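Local coordinates for haloacid delahogenase-like family hydrolase (Xanthomonas campestris pv. campestris, PDB 2PKE), which probably acts as a magnesium-binding phosphatase of the haloacid dehalogenase-like hydrolase family, at residues Q11-V16 with R181-G186; G200-Y205 with R241-Q246. All coordinates share one frame; numbering follows the deposited sequence.

Contact 1: residues Q11-V16 with R181-G186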
# COMPACT_ATOMS: atom_id res chain seq x y z
N GLN A 11 -8.76 -26.17 -21.10
CA GLN A 11 -7.45 -25.94 -20.46
C GLN A 11 -7.60 -26.07 -18.95
O GLN A 11 -8.69 -25.88 -18.41
CB GLN A 11 -6.85 -24.56 -20.83
CG GLN A 11 -7.52 -23.39 -20.17
CD GLN A 11 -7.13 -22.06 -20.80
OE1 GLN A 11 -7.38 -21.85 -21.98
NE2 GLN A 11 -6.50 -21.17 -20.02
N ALA A 12 -6.50 -26.38 -18.26
CA ALA A 12 -6.54 -26.61 -16.81
C ALA A 12 -6.09 -25.35 -16.07
O ALA A 12 -6.82 -24.84 -15.22
CB ALA A 12 -5.69 -27.81 -16.41
N ILE A 13 -4.95 -24.77 -16.44
CA ILE A 13 -4.49 -23.53 -15.81
C ILE A 13 -5.33 -22.35 -16.36
O ILE A 13 -5.58 -22.27 -17.56
CB ILE A 13 -2.97 -23.29 -16.06
CG1 ILE A 13 -2.10 -24.34 -15.37
CG2 ILE A 13 -2.53 -21.81 -15.72
CD1 ILE A 13 -2.36 -24.53 -13.95
N GLN A 14 -5.80 -21.46 -15.50
CA GLN A 14 -6.63 -20.34 -15.93
C GLN A 14 -6.01 -18.98 -15.66
O GLN A 14 -6.44 -18.00 -16.26
CB GLN A 14 -7.99 -20.40 -15.22
CG GLN A 14 -8.80 -21.68 -15.45
CD GLN A 14 -9.33 -21.80 -16.82
OE1 GLN A 14 -9.46 -20.79 -17.54
NE2 GLN A 14 -9.68 -23.04 -17.23
N LEU A 15 -5.02 -18.91 -14.76
CA LEU A 15 -4.51 -17.65 -14.30
C LEU A 15 -3.00 -17.73 -14.13
O LEU A 15 -2.51 -18.67 -13.58
CB LEU A 15 -5.16 -17.23 -13.00
CG LEU A 15 -4.74 -15.90 -12.37
CD1 LEU A 15 -5.10 -14.65 -13.22
CD2 LEU A 15 -5.33 -15.74 -10.95
N VAL A 16 -2.29 -16.75 -14.64
CA VAL A 16 -0.86 -16.71 -14.48
C VAL A 16 -0.51 -15.43 -13.74
O VAL A 16 -0.87 -14.34 -14.17
CB VAL A 16 -0.13 -16.79 -15.81
CG1 VAL A 16 1.38 -16.77 -15.57
CG2 VAL A 16 -0.56 -18.02 -16.60
N ARG A 181 -5.28 -24.35 -10.67
CA ARG A 181 -5.46 -23.64 -11.91
C ARG A 181 -4.69 -22.32 -11.96
O ARG A 181 -4.94 -21.50 -12.83
CB ARG A 181 -6.95 -23.40 -12.14
CG ARG A 181 -7.76 -24.66 -12.11
CD ARG A 181 -9.16 -24.48 -12.66
NE ARG A 181 -9.97 -25.64 -12.28
CZ ARG A 181 -11.26 -25.63 -12.00
NH1 ARG A 181 -11.98 -24.53 -12.07
NH2 ARG A 181 -11.86 -26.77 -11.64
N PHE A 182 -3.67 -22.17 -11.10
CA PHE A 182 -2.87 -20.98 -11.04
C PHE A 182 -1.39 -21.32 -11.10
O PHE A 182 -0.94 -22.25 -10.44
CB PHE A 182 -3.24 -20.21 -9.77
CG PHE A 182 -2.36 -19.07 -9.46
CD1 PHE A 182 -2.40 -17.89 -10.19
CD2 PHE A 182 -1.50 -19.16 -8.40
CE1 PHE A 182 -1.58 -16.83 -9.84
CE2 PHE A 182 -0.70 -18.11 -8.04
CZ PHE A 182 -0.76 -16.92 -8.76
N VAL A 183 -0.68 -20.57 -11.95
CA VAL A 183 0.78 -20.61 -12.02
C VAL A 183 1.28 -19.24 -11.58
O VAL A 183 0.79 -18.22 -12.02
CB VAL A 183 1.31 -20.91 -13.46
CG1 VAL A 183 2.81 -21.06 -13.45
CG2 VAL A 183 0.69 -22.20 -14.04
N MSE A 184 2.31 -19.23 -10.76
CA MSE A 184 2.98 -17.98 -10.36
C MSE A 184 4.40 -17.94 -10.93
O MSE A 184 5.14 -18.95 -10.78
CB MSE A 184 3.02 -17.87 -8.84
CG MSE A 184 3.78 -16.62 -8.36
SE MSE A 184 2.90 -14.91 -8.62
CE MSE A 184 4.40 -14.01 -7.79
N ILE A 185 4.77 -16.79 -11.54
CA ILE A 185 6.11 -16.59 -12.12
C ILE A 185 6.87 -15.59 -11.29
O ILE A 185 6.39 -14.48 -11.05
CB ILE A 185 6.07 -16.12 -13.58
CG1 ILE A 185 5.27 -17.09 -14.47
CG2 ILE A 185 7.51 -15.93 -14.13
CD1 ILE A 185 5.20 -16.69 -15.92
N GLY A 186 8.06 -15.97 -10.82
CA GLY A 186 8.89 -15.04 -10.09
C GLY A 186 10.34 -15.42 -9.92
O GLY A 186 10.77 -16.50 -10.28
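Ile13 and Val183 meet with their side chains set nearly perpendicular, the CG2 methyl of Ile13 lying 3.7 Å from CG2 of Val183. The other branch of Ile13 is folded back at chi2 (-52°), which carries CD1 over the backbone of Arg181, 3.8 Å from its carbonyl carbon. Past this point the segments run as parallel neighbours in the sheet, Leu15 paired with Phe182 and Val16 with Val183. Leu15 and Phe182 share one face. Both have CG anti to the backbone N, and Leu15 comes to the CD1 side of the Phe182 ring, with Leu15 CB in the ring plane at its edge and Leu15 CD2 3.7 Å from Phe182 CD1. Leu172 of helix 165-175 packs against both residues. On the other face, CG1 of Val16 reaches forward to CD1 of Ile185. At the loop end, Gln14 and Arg181 extend alongside each other in the same sense, Gln14 CG 4.0 Å from Arg181 CD, while Arg181 CG lies 3.3 Å from Ala12 O. Their amide and guanidinium planes are 80° apart, and their polar ends are engaged by other residues, Gln14 NE2 by Arg8 O and Arg181 NH1 by Gln7 OE1.

The backbone gives the example its polar logic. Arg181 O accepts two consecutive amides, a nearly straight bond from Gln14 N (2.8 Å) and a longer, more bent one from Leu15 N (3.2 Å). Two residues beyond Arg181, Val183 N donates to Leu15 O at 3.1 Å. A carbonyl shared in this way lets the loop before strand 15-18 turn into the sheet with two successive N-H groups satisfied. Hydrophobic contacts on both faces and backbone bonds thus join the strands that lead to Asp19 and Asn187, both magnesium ligands.

Contact 2: residues G200-Y205 with R241-Q246; sequences GGWGIY and RALDAQ
Hydrogen bonds hold the side-chain amide of Gln246 at both ends, beside the edge of the Trp202 indole: NE2 donates to Pro225 O and OE1 accepts from Arg228 NH2. The amide is thus tied to Arg228 in strand 227-229 and to Pro225 just before it. Gln246 NE2 lies near the plane of the indole, 3.5 Å from Trp202 CZ3. With these bonds probably fixing its rotation, the amide stands steeply to the ring, the two planes being 77° apart. CG of Gln246 is anti to the backbone N (chi1 -176°), which puts it 3.9 Å from Trp202 CH2, and the extended chain beyond carries the amide on past the ring edge.

One turn earlier in helix 236-250, Leu243 is the main apolar partner. Its side chain and that of Trp202 run antiparallel to each other. Its two methyls divide the work: Leu243 CD2 approaches the indole at Trp202 CE3 (3.5 Å), and Leu243 CD1 reaches the strand, 3.7 Å from CG1 of Ile204. Gly203, between Trp202 and Ile204 in the strand, has no side chain, and Leu243 CD1 lies 3.6 Å from Gly203 O. The indole nitrogen of Trp202 donates to Glu180 O, and the ring also makes a cation-pi contact with Arg226.

Strand 202-205 and residues 241-246 of the helix run nearly antiparallel, at 157°, with a closest approach of their axes of 9.7 Å. This is a helix laid on one face of a parallel sheet, as in alpha/beta folds generally. The chemistry divides accordingly: the union is mostly apolar, with Leu243 the largest helix partner, while bonding of the polar ends of Gln246 and Trp202 to other residues probably helps to fix the orientation of the amide and the indole.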
# COMPACT_ATOMS: atom_id res chain seq x y z
N GLY A 200 -1.01 -25.61 -3.30
CA GLY A 200 -1.40 -26.53 -4.36
C GLY A 200 -1.27 -25.97 -5.77
O GLY A 200 -1.79 -26.55 -6.71
N GLY A 201 -0.57 -24.85 -5.91
CA GLY A 201 -0.40 -24.20 -7.23
C GLY A 201 0.85 -24.67 -7.94
O GLY A 201 1.49 -25.65 -7.55
N TRP A 202 1.16 -23.95 -9.00
CA TRP A 202 2.26 -24.25 -9.86
C TRP A 202 3.15 -23.04 -9.91
O TRP A 202 2.74 -21.94 -9.63
CB TRP A 202 1.78 -24.56 -11.27
CG TRP A 202 0.71 -25.62 -11.32
CD1 TRP A 202 -0.61 -25.44 -11.16
CD2 TRP A 202 0.90 -27.01 -11.56
NE1 TRP A 202 -1.28 -26.62 -11.27
CE2 TRP A 202 -0.38 -27.61 -11.53
CE3 TRP A 202 2.01 -27.82 -11.80
CZ2 TRP A 202 -0.57 -28.98 -11.68
CZ3 TRP A 202 1.82 -29.19 -11.96
CH2 TRP A 202 0.53 -29.75 -11.92
N GLY A 203 4.41 -23.28 -10.25
CA GLY A 203 5.43 -22.28 -10.17
C GLY A 203 6.34 -22.27 -11.37
O GLY A 203 6.69 -23.31 -11.92
N ILE A 204 6.73 -21.08 -11.77
CA ILE A 204 7.86 -20.88 -12.67
C ILE A 204 8.90 -19.97 -11.96
O ILE A 204 8.59 -18.85 -11.54
CB ILE A 204 7.43 -20.26 -13.98
CG1 ILE A 204 6.55 -21.27 -14.76
CG2 ILE A 204 8.64 -19.79 -14.80
CD1 ILE A 204 5.80 -20.59 -15.93
N TYR A 205 10.10 -20.50 -11.86
CA TYR A 205 11.23 -19.90 -11.18
C TYR A 205 12.25 -19.39 -12.18
O TYR A 205 12.88 -20.17 -12.88
CB TYR A 205 11.88 -20.93 -10.32
CG TYR A 205 13.12 -20.47 -9.58
CD1 TYR A 205 13.15 -19.24 -8.95
CD2 TYR A 205 14.24 -21.29 -9.48
CE1 TYR A 205 14.28 -18.83 -8.24
CE2 TYR A 205 15.37 -20.90 -8.80
CZ TYR A 205 15.39 -19.67 -8.18
OH TYR A 205 16.49 -19.25 -7.46
N ARG A 241 2.43 -23.54 -20.74
CA ARG A 241 1.75 -24.54 -21.52
C ARG A 241 2.05 -25.94 -21.01
O ARG A 241 1.18 -26.79 -21.02
CB ARG A 241 2.18 -24.47 -22.97
CG ARG A 241 1.58 -23.37 -23.71
CD ARG A 241 2.12 -23.29 -25.14
NE ARG A 241 2.00 -21.92 -25.50
CZ ARG A 241 2.99 -21.11 -25.84
NH1 ARG A 241 4.24 -21.56 -26.01
NH2 ARG A 241 2.69 -19.84 -26.09
N ALA A 242 3.31 -26.17 -20.61
CA ALA A 242 3.75 -27.47 -20.16
C ALA A 242 3.09 -27.78 -18.82
O ALA A 242 2.64 -28.91 -18.60
CB ALA A 242 5.33 -27.54 -20.02
N LEU A 243 3.03 -26.78 -17.94
CA LEU A 243 2.37 -26.91 -16.64
C LEU A 243 0.89 -27.15 -16.82
O LEU A 243 0.32 -27.99 -16.12
CB LEU A 243 2.66 -25.70 -15.75
CG LEU A 243 4.13 -25.69 -15.21
CD1 LEU A 243 4.42 -24.28 -14.60
CD2 LEU A 243 4.37 -26.83 -14.25
N ASP A 244 0.28 -26.44 -17.76
CA ASP A 244 -1.10 -26.64 -18.08
C ASP A 244 -1.37 -28.04 -18.56
O ASP A 244 -2.38 -28.61 -18.20
CB ASP A 244 -1.52 -25.62 -19.11
CG ASP A 244 -3.03 -25.63 -19.37
OD1 ASP A 244 -3.79 -26.39 -18.77
OD2 ASP A 244 -3.43 -24.84 -20.23
N ALA A 245 -0.49 -28.60 -19.38
CA ALA A 245 -0.68 -29.96 -19.88
C ALA A 245 -0.68 -30.97 -18.72
O ALA A 245 -1.54 -31.81 -18.64
CB ALA A 245 0.38 -30.30 -20.89
N GLN A 246 0.30 -30.83 -17.83
CA GLN A 246 0.46 -31.67 -16.63
C GLN A 246 -0.78 -31.57 -15.74
O GLN A 246 -1.33 -32.58 -15.27
CB GLN A 246 1.71 -31.19 -15.90
CG GLN A 246 2.13 -32.00 -14.66
CD GLN A 246 3.51 -31.57 -14.06
OE1 GLN A 246 4.28 -30.85 -14.68
NE2 GLN A 246 3.76 -32.01 -12.82

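In the fold
Both contacts involve the same parallel sheet: contact 1 joins the neighbouring strands 15-18 and 182-186, and contact 2 lays helix 236-250 on the next strand, 202-205. Their centres are 7 Å apart. Met184 O and Ile204 N, 2.8 Å apart, probably form a hydrogen bond between the strands. A second tie bypasses the sheet: Asp244 OD1 lies 2.8 Å from Ala12 N, a probable hydrogen bond, and also accepts from Ile13 N. Packing closes the seam where Ile13 CD1 comes within 3.4 Å of Trp202 CD1. The side chain of Ile185 is about 10 Å from the magnesium ion and about 6 Å from that of its ligand Asp19; Ile204 lies farther from the metal, about 12 Å.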